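Local coordinates for protein 6-phosphogluconate dehydratase (Shewanella oneidensis, PDB 2GP4) that probably catalyses the dehydration of 6-phosphogluconate to 2-keto-3-deoxy-6-phosphogluconate, a step of the Entner-Doudoroff pathway, and is seen here in an apo form without its iron-sulfur cluster, at residues Pro140-Ser145 against Asp529-Gly534; Ser145-Glu150 against Ser609-Pro614; Leu181-Leu186 against Ala331-Ile336; Asn322-Ile327 against Ala542-Pro547; Glu548-Gly553 against Ile590-Ser595. All coordinates share one frame; numbering follows the deposited sequence.

Contact 1. Residues Pro140-Ser145 against Asp529-Gly534; sequences PGMELS and DGRMSG
R531 meets 140-145 through one nitrogen of its guanidinium group, NH2. The methyl carbon CE of M142, a selenomethionine, comes nearest, 3.2 Å from R531 NH2 and oblique to the guanidinium plane. S145 OG stands 4.0 Å from R531 NH2, too far for a direct bond, and water 2 bridges the two. It lies 3.0 Å from S145 OG and accepts a hydrogen bond of 3.1 Å from R531 NH2. Water 1 makes a second bridge, this time to the backbone: it lies 2.8 Å from M142 O, to which it can donate, and accepts a weak bond from R531 NH2 at 3.2 Å. Both waters lie at the edge of the guanidinium, in its plane, so the polar contacts of NH2 are made within that plane.

The M142 methyl gets there through a bent chain. Its CG is anti to the backbone N, and bends at chi2 (55°), which places selenium, and at chi3, which places CE, bring the methyl to the arginine. The residue belongs to a 3-10 turn, 141-143, that leads into helix 145-160 in the N-terminal family region. R531 comes from the C-terminal region, in the loop that follows strand 524-528 of the mixed sheet, and the buried contact joins the two.

From CG to NE the arginine is extended. Farther out, R531 NE donates to M504 O and NH1 to N322 OD1, so M504 and the start of helix 322-333 also fix the rotation of the guanidinium. The R531 side chain packs on H544 of strand 541-546 as well.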
# COMPACT_ATOMS: atom_id res chain seq x y z
N PRO A 140 -21.44 -5.62 2.53
CA PRO A 140 -20.85 -6.60 3.46
C PRO A 140 -19.74 -7.43 2.82
O PRO A 140 -18.92 -8.02 3.53
CB PRO A 140 -22.04 -7.49 3.85
CG PRO A 140 -23.27 -6.80 3.29
CD PRO A 140 -22.78 -6.07 2.09
N GLY A 141 -19.71 -7.48 1.48
CA GLY A 141 -18.61 -8.08 0.74
C GLY A 141 -17.29 -7.37 0.97
O GLY A 141 -16.21 -7.95 0.79
N MSE A 142 -17.37 -6.10 1.39
CA MSE A 142 -16.20 -5.30 1.72
C MSE A 142 -15.47 -5.87 2.95
O MSE A 142 -14.27 -5.64 3.14
CB MSE A 142 -16.61 -3.83 1.90
CG MSE A 142 -15.50 -2.86 2.29
SE MSE A 142 -13.96 -2.84 1.08
CE MSE A 142 -12.55 -2.95 2.42
N GLU A 143 -16.18 -6.65 3.76
CA GLU A 143 -15.60 -7.32 4.93
C GLU A 143 -14.72 -8.54 4.57
O GLU A 143 -14.12 -9.15 5.45
CB GLU A 143 -16.69 -7.70 5.95
CG GLU A 143 -17.27 -6.50 6.71
CD GLU A 143 -18.50 -6.84 7.56
OE1 GLU A 143 -18.70 -8.02 7.92
OE2 GLU A 143 -19.27 -5.90 7.88
N LEU A 144 -14.65 -8.87 3.28
CA LEU A 144 -13.79 -9.95 2.78
C LEU A 144 -12.57 -9.45 2.00
O LEU A 144 -11.71 -10.24 1.59
CB LEU A 144 -14.59 -10.91 1.89
CG LEU A 144 -15.77 -11.71 2.44
CD1 LEU A 144 -16.29 -12.67 1.38
CD2 LEU A 144 -15.39 -12.46 3.72
N SER A 145 -12.51 -8.14 1.78
CA SER A 145 -11.49 -7.51 0.95
C SER A 145 -10.05 -7.75 1.43
O SER A 145 -9.18 -8.11 0.64
CB SER A 145 -11.77 -6.01 0.83
OG SER A 145 -10.64 -5.32 0.34
N ASP A 529 -10.22 1.41 15.26
CA ASP A 529 -9.33 0.25 15.13
C ASP A 529 -9.37 -0.28 13.70
O ASP A 529 -8.65 -1.21 13.34
CB ASP A 529 -9.67 -0.85 16.15
CG ASP A 529 -11.16 -1.15 16.25
OD1 ASP A 529 -11.94 -0.75 15.35
OD2 ASP A 529 -11.55 -1.81 17.24
N GLY A 530 -10.22 0.36 12.89
CA GLY A 530 -10.33 0.05 11.47
C GLY A 530 -9.65 1.09 10.59
O GLY A 530 -8.62 1.64 10.95
N ARG A 531 -10.26 1.34 9.44
CA ARG A 531 -9.68 2.18 8.39
C ARG A 531 -10.79 2.83 7.57
O ARG A 531 -11.93 2.37 7.60
CB ARG A 531 -8.79 1.32 7.48
CG ARG A 531 -9.52 0.13 6.83
CD ARG A 531 -8.69 -0.53 5.76
NE ARG A 531 -9.36 -1.71 5.19
CZ ARG A 531 -8.93 -2.38 4.12
NH1 ARG A 531 -7.83 -2.01 3.48
NH2 ARG A 531 -9.61 -3.44 3.69
N MSE A 532 -10.45 3.88 6.84
CA MSE A 532 -11.38 4.48 5.88
C MSE A 532 -11.00 4.04 4.46
O MSE A 532 -10.38 2.99 4.28
CB MSE A 532 -11.37 6.00 6.00
CG MSE A 532 -12.35 6.53 7.02
SE MSE A 532 -11.73 6.28 8.84
CE MSE A 532 -11.44 8.15 9.29
N SER A 533 -11.38 4.84 3.47
CA SER A 533 -11.02 4.59 2.06
C SER A 533 -9.52 4.40 1.81
O SER A 533 -9.12 3.88 0.77
CB SER A 533 -11.53 5.74 1.19
OG SER A 533 -11.00 6.99 1.63
N GLY A 534 -8.69 4.83 2.76
CA GLY A 534 -7.25 4.84 2.56
C GLY A 534 -6.71 6.19 2.10
O GLY A 534 -5.49 6.40 2.07
O HOH W 1 -11.67 -5.77 4.21
O HOH W 2 -7.93 -4.31 1.27

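Contact 2. Residues Ser145-Glu150 against Ser609-Pro614; sequences SLLSRE and SNLSSP
L147 and L611 bring the backbones to 8.6 Å, CA to CA, where the first turns of helix 145-160, in the N-terminal family region, face the irregular chain that follows helix 605-609 in the C-terminal region. L611 carries the whole contact from its side: its CB points at the helix and its two methyls meet three residues there. L611 CD2 lies 3.9 Å from L147 CD2, the two leucines crossing at a slant. The same methyl meets L146 CD1 at 4.1 Å, and this pair reaches tip to tip. L611 CD1 turns to the next part of the helix and comes 4.4 Å from E150 CG, the aliphatic part of that side chain.

L146 has a second role. Chi1 (-159°) sets its CG anti to the backbone N, and an unusual chi2 (-137°) sends CD1 to L611 while CD2 lies 4.0 Å above the guanidinium plane of R149, over its centre. That guanidinium grips E150 side-on: R149 NE at 2.9 Å and R149 NH2 at 3.0 Å both bond E150 OE2, from the same face of the carboxylate. E150 OE1 is taken by S620 N, R149 NH2 also reaches G617 O, and R149 NH1 bonds H326 ND1.

Across the gap itself the chemistry is purely apolar. The buried ion pair beside it is satisfied within the helix, by the chain beyond L611 and by H326 of helix 322-333, which would probably favour both groups staying charged.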
# COMPACT_ATOMS: atom_id res chain seq x y z
N SER A 145 -12.51 -8.14 1.78
CA SER A 145 -11.49 -7.51 0.95
C SER A 145 -10.05 -7.75 1.43
O SER A 145 -9.18 -8.11 0.64
CB SER A 145 -11.77 -6.01 0.83
OG SER A 145 -10.64 -5.32 0.34
N LEU A 146 -9.81 -7.54 2.72
CA LEU A 146 -8.50 -7.80 3.29
C LEU A 146 -8.23 -9.31 3.27
O LEU A 146 -7.14 -9.76 2.90
CB LEU A 146 -8.43 -7.28 4.72
CG LEU A 146 -7.09 -6.98 5.40
CD1 LEU A 146 -7.15 -7.51 6.82
CD2 LEU A 146 -5.86 -7.54 4.67
N LEU A 147 -9.25 -10.08 3.67
CA LEU A 147 -9.16 -11.52 3.73
C LEU A 147 -8.87 -12.17 2.38
O LEU A 147 -8.26 -13.24 2.33
CB LEU A 147 -10.45 -12.10 4.32
CG LEU A 147 -10.56 -12.09 5.84
CD1 LEU A 147 -12.01 -12.25 6.26
CD2 LEU A 147 -9.68 -13.19 6.46
N SER A 148 -9.31 -11.53 1.29
CA SER A 148 -9.06 -12.05 -0.06
C SER A 148 -7.58 -12.01 -0.47
O SER A 148 -7.15 -12.79 -1.32
CB SER A 148 -9.90 -11.31 -1.10
OG SER A 148 -9.50 -9.96 -1.21
N ARG A 149 -6.81 -11.11 0.14
CA ARG A 149 -5.36 -11.10 -0.05
C ARG A 149 -4.75 -12.41 0.42
O ARG A 149 -3.92 -13.00 -0.27
CB ARG A 149 -4.70 -9.93 0.69
CG ARG A 149 -3.18 -9.91 0.57
CD ARG A 149 -2.56 -8.95 1.57
NE ARG A 149 -2.53 -9.52 2.92
CZ ARG A 149 -2.14 -8.86 4.01
NH1 ARG A 149 -1.75 -7.58 3.94
NH2 ARG A 149 -2.14 -9.47 5.18
N GLU A 150 -5.18 -12.87 1.59
CA GLU A 150 -4.70 -14.13 2.15
C GLU A 150 -5.11 -15.31 1.26
O GLU A 150 -4.32 -16.24 1.04
CB GLU A 150 -5.19 -14.32 3.59
CG GLU A 150 -4.83 -13.16 4.54
CD GLU A 150 -3.33 -13.04 4.76
OE1 GLU A 150 -2.79 -13.78 5.61
OE2 GLU A 150 -2.68 -12.23 4.06
N SER A 609 -10.09 -14.66 12.44
CA SER A 609 -9.79 -14.77 13.86
C SER A 609 -8.29 -14.77 14.15
O SER A 609 -7.87 -14.45 15.26
CB SER A 609 -10.43 -16.04 14.41
OG SER A 609 -10.34 -16.05 15.81
N ASN A 610 -7.49 -15.14 13.14
CA ASN A 610 -6.04 -15.23 13.26
C ASN A 610 -5.28 -14.09 12.57
O ASN A 610 -4.06 -14.11 12.49
CB ASN A 610 -5.54 -16.58 12.75
CG ASN A 610 -5.69 -17.69 13.78
OD1 ASN A 610 -4.92 -17.77 14.73
ND2 ASN A 610 -6.69 -18.56 13.59
N LEU A 611 -6.01 -13.10 12.07
CA LEU A 611 -5.39 -11.92 11.46
C LEU A 611 -4.55 -11.16 12.48
O LEU A 611 -5.01 -10.86 13.59
CB LEU A 611 -6.45 -11.00 10.87
CG LEU A 611 -6.74 -10.94 9.36
CD1 LEU A 611 -6.22 -12.15 8.56
CD2 LEU A 611 -8.24 -10.69 9.11
N SER A 612 -3.30 -10.88 12.12
CA SER A 612 -2.42 -10.15 13.02
C SER A 612 -2.74 -8.66 12.98
O SER A 612 -3.64 -8.22 12.27
CB SER A 612 -0.95 -10.42 12.68
OG SER A 612 -0.57 -9.81 11.46
N SER A 613 -2.02 -7.88 13.78
CA SER A 613 -2.22 -6.44 13.87
C SER A 613 -1.86 -5.78 12.54
O SER A 613 -0.97 -6.25 11.83
CB SER A 613 -1.31 -5.89 14.96
OG SER A 613 0.04 -6.10 14.59
N PRO A 614 -2.56 -4.67 12.19
CA PRO A 614 -2.20 -3.87 11.02
C PRO A 614 -0.69 -3.58 10.89
O PRO A 614 -0.15 -3.65 9.78
CB PRO A 614 -2.98 -2.57 11.24
CG PRO A 614 -4.20 -3.03 11.98
CD PRO A 614 -3.76 -4.15 12.87

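Contact 3. Residues Leu181-Leu186 against Ala331-Ile336; sequences LLIGAL and ARAAGI
L186 keeps CG anti to its own carbonyl carbon (chi1 -64°), and with chi2 at 160° this sends CD1 to the end of helix 322-333. There L186 CD1 rests 4.0 Å from A333 CB and 4.1 Å from A334 CB, one methyl bridging two alanines. In I183, a turn earlier on its helix, chi1 of -67° leaves CG2 anti to the backbone N, 4.4 Å from A333 CB. The A333 methyl therefore points at the other helix and packs between I183 and L186, with the backbone oxygen of I183 near it as well.

Having only methyl groups on one side lets the backbones come close. The CA atoms of I183 and A333 are 6.1 Å apart, and those of L186 and A334 are about as near. No hydrogen bond crosses, and the contact rests on apolar packing alone.

The partner helix stops right here in a Schellman motif. I336 N bonds A331 O at 2.8 Å and G335 N bonds R332 O at 3.0 Å, with G335 at positive phi as the C-prime residue. A334 N also donates to A331 O, from the face opposite to that used by I336 N. A334 lies in this turn, its methyl touched by L186 CD1.

Around the pair, helix 23-51 covers the end of helix 322-333: R40 bonds A334 O and S39 bonds G335 O, and Y43 OH hydrogen-bonds L186 O at the end of helix 179-186. V302 touches both L186 and A334. Helix 179-186 also packs on helix 145-160, through I183 and L181, and on strand 193-195, through L181, L182 and A185.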
# COMPACT_ATOMS: atom_id res chain seq x y z
N LEU A 181 -0.56 -11.89 -4.52
CA LEU A 181 0.33 -12.61 -5.45
C LEU A 181 1.76 -12.55 -4.95
O LEU A 181 2.44 -13.58 -4.90
CB LEU A 181 0.24 -12.02 -6.85
CG LEU A 181 -1.07 -12.22 -7.63
CD1 LEU A 181 -1.23 -11.11 -8.67
CD2 LEU A 181 -1.13 -13.60 -8.28
N LEU A 182 2.20 -11.35 -4.55
CA LEU A 182 3.56 -11.14 -4.05
C LEU A 182 3.86 -12.05 -2.86
O LEU A 182 4.85 -12.76 -2.87
CB LEU A 182 3.80 -9.68 -3.66
CG LEU A 182 5.13 -9.00 -4.05
CD1 LEU A 182 5.35 -7.71 -3.26
CD2 LEU A 182 6.34 -9.91 -3.93
N ILE A 183 2.99 -12.01 -1.85
CA ILE A 183 3.12 -12.85 -0.66
C ILE A 183 3.26 -14.33 -1.05
O ILE A 183 4.19 -15.00 -0.61
CB ILE A 183 1.92 -12.68 0.31
CG1 ILE A 183 1.93 -11.26 0.91
CG2 ILE A 183 1.98 -13.72 1.43
CD1 ILE A 183 0.62 -10.84 1.55
N GLY A 184 2.33 -14.81 -1.89
CA GLY A 184 2.35 -16.20 -2.35
C GLY A 184 3.62 -16.52 -3.12
O GLY A 184 4.20 -17.58 -2.95
N ALA A 185 4.04 -15.58 -3.97
CA ALA A 185 5.24 -15.74 -4.78
C ALA A 185 6.49 -15.90 -3.91
O ALA A 185 7.36 -16.72 -4.22
CB ALA A 185 5.40 -14.58 -5.72
N LEU A 186 6.59 -15.13 -2.83
CA LEU A 186 7.76 -15.21 -1.95
C LEU A 186 7.91 -16.56 -1.23
O LEU A 186 9.00 -16.88 -0.74
CB LEU A 186 7.80 -14.03 -0.98
CG LEU A 186 7.98 -12.66 -1.65
CD1 LEU A 186 7.53 -11.54 -0.72
CD2 LEU A 186 9.42 -12.44 -2.16
N ALA A 331 6.91 -7.85 2.97
CA ALA A 331 8.27 -7.88 3.51
C ALA A 331 8.46 -9.02 4.52
O ALA A 331 9.49 -9.70 4.50
CB ALA A 331 8.63 -6.54 4.14
N ARG A 332 7.47 -9.21 5.39
CA ARG A 332 7.52 -10.27 6.41
C ARG A 332 7.67 -11.64 5.79
O ARG A 332 8.42 -12.47 6.30
CB ARG A 332 6.30 -10.23 7.33
CG ARG A 332 6.48 -11.05 8.62
CD ARG A 332 7.66 -10.53 9.44
NE ARG A 332 8.19 -11.52 10.39
CZ ARG A 332 9.11 -12.42 10.09
NH1 ARG A 332 9.61 -12.50 8.86
NH2 ARG A 332 9.54 -13.27 11.02
N ALA A 333 6.96 -11.87 4.69
CA ALA A 333 7.06 -13.12 3.94
C ALA A 333 8.50 -13.37 3.50
O ALA A 333 8.94 -14.52 3.43
CB ALA A 333 6.12 -13.11 2.73
N ALA A 334 9.23 -12.29 3.24
CA ALA A 334 10.61 -12.36 2.76
C ALA A 334 11.63 -12.24 3.88
O ALA A 334 12.82 -11.98 3.61
CB ALA A 334 10.85 -11.30 1.69
N GLY A 335 11.18 -12.40 5.12
CA GLY A 335 12.06 -12.34 6.29
C GLY A 335 12.45 -10.94 6.72
O GLY A 335 13.37 -10.77 7.53
N ILE A 336 11.75 -9.94 6.20
CA ILE A 336 12.06 -8.54 6.47
C ILE A 336 11.02 -7.92 7.39
O ILE A 336 9.82 -7.95 7.09
CB ILE A 336 12.20 -7.73 5.16
CG1 ILE A 336 13.30 -8.34 4.28
CG2 ILE A 336 12.52 -6.27 5.45
CD1 ILE A 336 13.11 -8.15 2.79

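Contact 4. Residues Asn322-Ile327 against Ala542-Pro547; sequences NLTMHI and AIHLTP
H544 reaches across to T324 and M325 from the corner of strand 541-546, where its own backbone takes a positive phi (63°). CB leaves the chain toward helix 322-333, and with CG anti to the carbonyl carbon (chi1 -55°) the ring continues toward the helix. ND1 meets water 4 at 3.2 Å, and that water donates to T324 OG1. CE1, the foremost atom, has T324 OG1 4.2 Å away at the ring edge and the CE methyl of selenomethionine M325 at 3.9 Å. NE2 lies 2.9 Å from water 3, which donates to N322 OD1.

Both waters are in the ring plane, so the polar rim of the imidazole is linked to the helix through solvent. Selenium adds a Met-aromatic contact: M325 SE is 4.8 Å from the centroid of the H544 ring, in an oblique position. At the base of the histidine, T546 OG1 donates to H544 O at 2.7 Å, across the corner.

T324 OG1 is also bonded to T321 O, just before the helix. Helix 322-333 of the N-terminal family region here meets strand 541-546 of the mixed sheet in the C-terminal region; H544 also touches V451 of strand 448-453, and helix 304-316 packs on L323 and I327.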
# COMPACT_ATOMS: atom_id res chain seq x y z
N ASN A 322 -3.67 1.92 3.10
CA ASN A 322 -3.85 0.48 3.00
C ASN A 322 -2.55 -0.23 2.62
O ASN A 322 -2.27 -1.33 3.11
CB ASN A 322 -4.95 0.12 2.00
CG ASN A 322 -6.34 0.51 2.50
OD1 ASN A 322 -6.58 0.62 3.71
ND2 ASN A 322 -7.27 0.71 1.57
N LEU A 323 -1.75 0.42 1.77
CA LEU A 323 -0.50 -0.17 1.31
C LEU A 323 0.55 -0.32 2.39
O LEU A 323 1.51 -1.06 2.23
CB LEU A 323 0.08 0.60 0.13
CG LEU A 323 -0.05 -0.07 -1.24
CD1 LEU A 323 -1.27 0.43 -1.97
CD2 LEU A 323 1.21 0.22 -2.05
N THR A 324 0.36 0.39 3.51
CA THR A 324 1.27 0.25 4.64
C THR A 324 1.19 -1.18 5.19
O THR A 324 2.21 -1.77 5.53
CB THR A 324 1.00 1.29 5.76
OG1 THR A 324 -0.31 1.09 6.30
CG2 THR A 324 1.12 2.72 5.23
N MSE A 325 -0.02 -1.72 5.27
CA MSE A 325 -0.23 -3.09 5.74
C MSE A 325 0.35 -4.14 4.78
O MSE A 325 0.97 -5.11 5.21
CB MSE A 325 -1.71 -3.37 5.98
CG MSE A 325 -2.27 -2.83 7.28
SE MSE A 325 -4.20 -3.17 7.39
CE MSE A 325 -4.75 -2.00 5.91
N HIS A 326 0.13 -3.92 3.49
CA HIS A 326 0.55 -4.85 2.45
C HIS A 326 2.06 -4.88 2.24
O HIS A 326 2.63 -5.94 1.97
CB HIS A 326 -0.15 -4.55 1.11
CG HIS A 326 -1.64 -4.52 1.20
ND1 HIS A 326 -2.36 -5.41 1.97
CD2 HIS A 326 -2.55 -3.72 0.60
CE1 HIS A 326 -3.65 -5.15 1.86
NE2 HIS A 326 -3.79 -4.13 1.02
N ILE A 327 2.70 -3.72 2.36
CA ILE A 327 4.16 -3.63 2.27
C ILE A 327 4.78 -4.43 3.41
O ILE A 327 5.74 -5.17 3.21
CB ILE A 327 4.66 -2.15 2.32
CG1 ILE A 327 4.27 -1.41 1.03
CG2 ILE A 327 6.18 -2.08 2.59
CD1 ILE A 327 4.68 0.07 1.01
N ALA A 542 -7.12 9.11 13.72
CA ALA A 542 -6.25 8.05 14.21
C ALA A 542 -6.84 6.71 13.79
O ALA A 542 -7.93 6.35 14.22
CB ALA A 542 -6.11 8.13 15.71
N ILE A 543 -6.12 5.99 12.93
CA ILE A 543 -6.64 4.77 12.29
C ILE A 543 -5.74 3.56 12.56
O ILE A 543 -4.58 3.72 12.95
CB ILE A 543 -6.83 4.95 10.75
CG1 ILE A 543 -5.49 5.27 10.05
CG2 ILE A 543 -7.86 6.03 10.44
CD1 ILE A 543 -5.53 5.16 8.53
N HIS A 544 -6.27 2.36 12.34
CA HIS A 544 -5.53 1.11 12.58
C HIS A 544 -5.15 0.93 14.06
O HIS A 544 -4.22 0.18 14.38
CB HIS A 544 -4.26 1.02 11.69
CG HIS A 544 -4.53 1.18 10.23
ND1 HIS A 544 -3.59 0.91 9.27
CD2 HIS A 544 -5.64 1.60 9.56
CE1 HIS A 544 -4.10 1.14 8.07
NE2 HIS A 544 -5.34 1.56 8.22
N LEU A 545 -5.87 1.63 14.95
CA LEU A 545 -5.63 1.52 16.39
C LEU A 545 -5.50 0.07 16.85
O LEU A 545 -6.31 -0.79 16.50
CB LEU A 545 -6.71 2.25 17.21
CG LEU A 545 -6.46 2.32 18.72
CD1 LEU A 545 -5.11 2.95 19.06
CD2 LEU A 545 -7.58 3.05 19.45
N THR A 546 -4.47 -0.16 17.65
CA THR A 546 -4.06 -1.49 18.05
C THR A 546 -3.54 -1.42 19.48
O THR A 546 -2.79 -0.48 19.83
CB THR A 546 -2.98 -2.03 17.08
OG1 THR A 546 -3.50 -2.01 15.74
CG2 THR A 546 -2.57 -3.47 17.43
N PRO A 547 -3.94 -2.39 20.33
CA PRO A 547 -4.85 -3.52 20.05
C PRO A 547 -6.28 -3.07 19.72
O PRO A 547 -6.76 -2.09 20.30
CB PRO A 547 -4.83 -4.33 21.35
CG PRO A 547 -3.59 -3.91 22.06
CD PRO A 547 -3.45 -2.45 21.72
O HOH W 3 -5.95 2.48 5.54
O HOH W 4 -0.66 -0.21 8.91

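Contact 5. Residues Glu548-Gly553 against Ile590-Ser595; sequences EAIDGG and IDLRHS
I550, I590 and L592 bury most of the surface here, and they meet through methyl groups. I550 CG2 lies 3.7 Å from L592 CD1, the two side chains lying obliquely across each other, and the same methyl is 4.5 Å from I590 CD1. I590 CD1 also packs 3.8 Å from A549 CB, so A549 and I550 each have a partner. The I550 methyl is placed by its torsions, CG2 standing anti to the carbonyl carbon while CG1 lies between the backbone N and that carbon (chi1 68°).

The fold puts a six-residue turn against a loop. Residues 548-553 come between strands 541-546 and 563-567 of the mixed sheet, in the C-terminal family region, and loop 590-595 leads from helix 579-584 toward helix 605-609. G553 N bonds E548 O at 3.0 Å and G552 N bonds A549 O at 3.0 Å, closing the turn, with G552 at positive phi.

On the loop, S595 N donates to L592 O at 2.8 Å as the chain enters the 3-10 segment 593-595. Helix 499-502 lines one flank, touching I550 through K500 and L592 through A501. K500 NZ also forms a salt bridge with D551 OD2.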
# COMPACT_ATOMS: atom_id res chain seq x y z
N GLU A 548 -6.93 -3.77 18.80
CA GLU A 548 -8.32 -3.48 18.46
C GLU A 548 -9.25 -3.79 19.63
O GLU A 548 -8.82 -4.37 20.64
CB GLU A 548 -8.76 -4.21 17.17
CG GLU A 548 -8.84 -5.73 17.22
CD GLU A 548 -9.43 -6.31 15.93
OE1 GLU A 548 -8.66 -6.79 15.07
OE2 GLU A 548 -10.68 -6.27 15.77
N ALA A 549 -10.51 -3.37 19.52
CA ALA A 549 -11.47 -3.51 20.62
C ALA A 549 -11.59 -4.95 21.13
O ALA A 549 -11.40 -5.20 22.32
CB ALA A 549 -12.84 -2.94 20.23
N ILE A 550 -11.86 -5.89 20.22
CA ILE A 550 -12.04 -7.29 20.61
C ILE A 550 -10.74 -8.02 20.98
O ILE A 550 -10.77 -9.16 21.45
CB ILE A 550 -12.84 -8.11 19.55
CG1 ILE A 550 -12.05 -8.28 18.25
CG2 ILE A 550 -14.24 -7.50 19.32
CD1 ILE A 550 -12.49 -9.48 17.44
N ASP A 551 -9.60 -7.36 20.77
CA ASP A 551 -8.32 -7.86 21.26
C ASP A 551 -7.99 -7.33 22.66
O ASP A 551 -6.92 -7.59 23.20
CB ASP A 551 -7.18 -7.55 20.28
CG ASP A 551 -6.93 -8.69 19.29
OD1 ASP A 551 -6.98 -9.87 19.71
OD2 ASP A 551 -6.66 -8.41 18.11
N GLY A 552 -8.92 -6.58 23.24
CA GLY A 552 -8.78 -6.07 24.61
C GLY A 552 -8.13 -4.70 24.69
O GLY A 552 -7.72 -4.27 25.77
N GLY A 553 -8.03 -4.02 23.55
CA GLY A 553 -7.43 -2.69 23.50
C GLY A 553 -8.24 -1.67 24.28
O GLY A 553 -9.47 -1.75 24.35
N ILE A 590 -19.44 -6.24 22.32
CA ILE A 590 -19.76 -5.90 20.94
C ILE A 590 -20.43 -7.10 20.25
O ILE A 590 -19.87 -8.20 20.22
CB ILE A 590 -18.52 -5.41 20.15
CG1 ILE A 590 -17.91 -4.18 20.82
CG2 ILE A 590 -18.91 -5.10 18.70
CD1 ILE A 590 -16.56 -3.78 20.30
N ASP A 591 -21.62 -6.85 19.70
CA ASP A 591 -22.40 -7.87 19.01
C ASP A 591 -21.94 -8.04 17.57
O ASP A 591 -22.32 -7.26 16.70
CB ASP A 591 -23.89 -7.51 19.05
CG ASP A 591 -24.78 -8.58 18.42
OD1 ASP A 591 -24.37 -9.77 18.42
OD2 ASP A 591 -25.88 -8.25 17.94
N LEU A 592 -21.13 -9.07 17.33
CA LEU A 592 -20.55 -9.29 16.00
C LEU A 592 -21.25 -10.37 15.19
O LEU A 592 -20.78 -10.75 14.12
CB LEU A 592 -19.06 -9.61 16.12
CG LEU A 592 -18.15 -8.50 16.64
CD1 LEU A 592 -16.95 -9.11 17.35
CD2 LEU A 592 -17.73 -7.57 15.51
N ARG A 593 -22.38 -10.86 15.71
CA ARG A 593 -23.12 -11.96 15.09
C ARG A 593 -23.40 -11.77 13.60
O ARG A 593 -23.29 -12.71 12.82
CB ARG A 593 -24.43 -12.23 15.86
CG ARG A 593 -24.25 -13.11 17.10
CD ARG A 593 -25.03 -12.59 18.30
NE ARG A 593 -26.48 -12.75 18.16
CZ ARG A 593 -27.38 -11.97 18.74
NH1 ARG A 593 -27.00 -10.94 19.50
NH2 ARG A 593 -28.68 -12.20 18.56
N HIS A 594 -23.72 -10.54 13.21
CA HIS A 594 -24.02 -10.22 11.82
C HIS A 594 -22.78 -10.02 10.93
O HIS A 594 -22.91 -9.81 9.73
CB HIS A 594 -24.96 -9.01 11.73
CG HIS A 594 -26.40 -9.35 11.94
ND1 HIS A 594 -27.01 -9.28 13.17
CD2 HIS A 594 -27.35 -9.80 11.08
CE1 HIS A 594 -28.28 -9.65 13.06
NE2 HIS A 594 -28.50 -9.97 11.80
N SER A 595 -21.60 -10.10 11.54
CA SER A 595 -20.34 -10.04 10.80
C SER A 595 -19.70 -11.41 10.68
O SER A 595 -18.56 -11.53 10.22
CB SER A 595 -19.37 -9.08 11.48
OG SER A 595 -19.82 -7.74 11.41

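How the contacts relate
Contacts 1, 2 and 4 lie close together, every pair of centres about 11 Å apart. Contacts 1 and 2 share S145. G530 O of contact 1 lies 2.8 Å from H544 N of contact 4, a probable hydrogen bond, and P614 O of contact 2 packs 3.4 Å from M325 CG of contact 4. All three join the N-terminal and C-terminal family regions. Contact 3 belongs to the N-terminal region and uses the far end of the helix of contact 4, with centres about 18 Å apart. Contact 5, within the C-terminal region, reaches contact 1 through the bond from A549 N to D529 OD2; its centre is about 29 Å from that of contact 3.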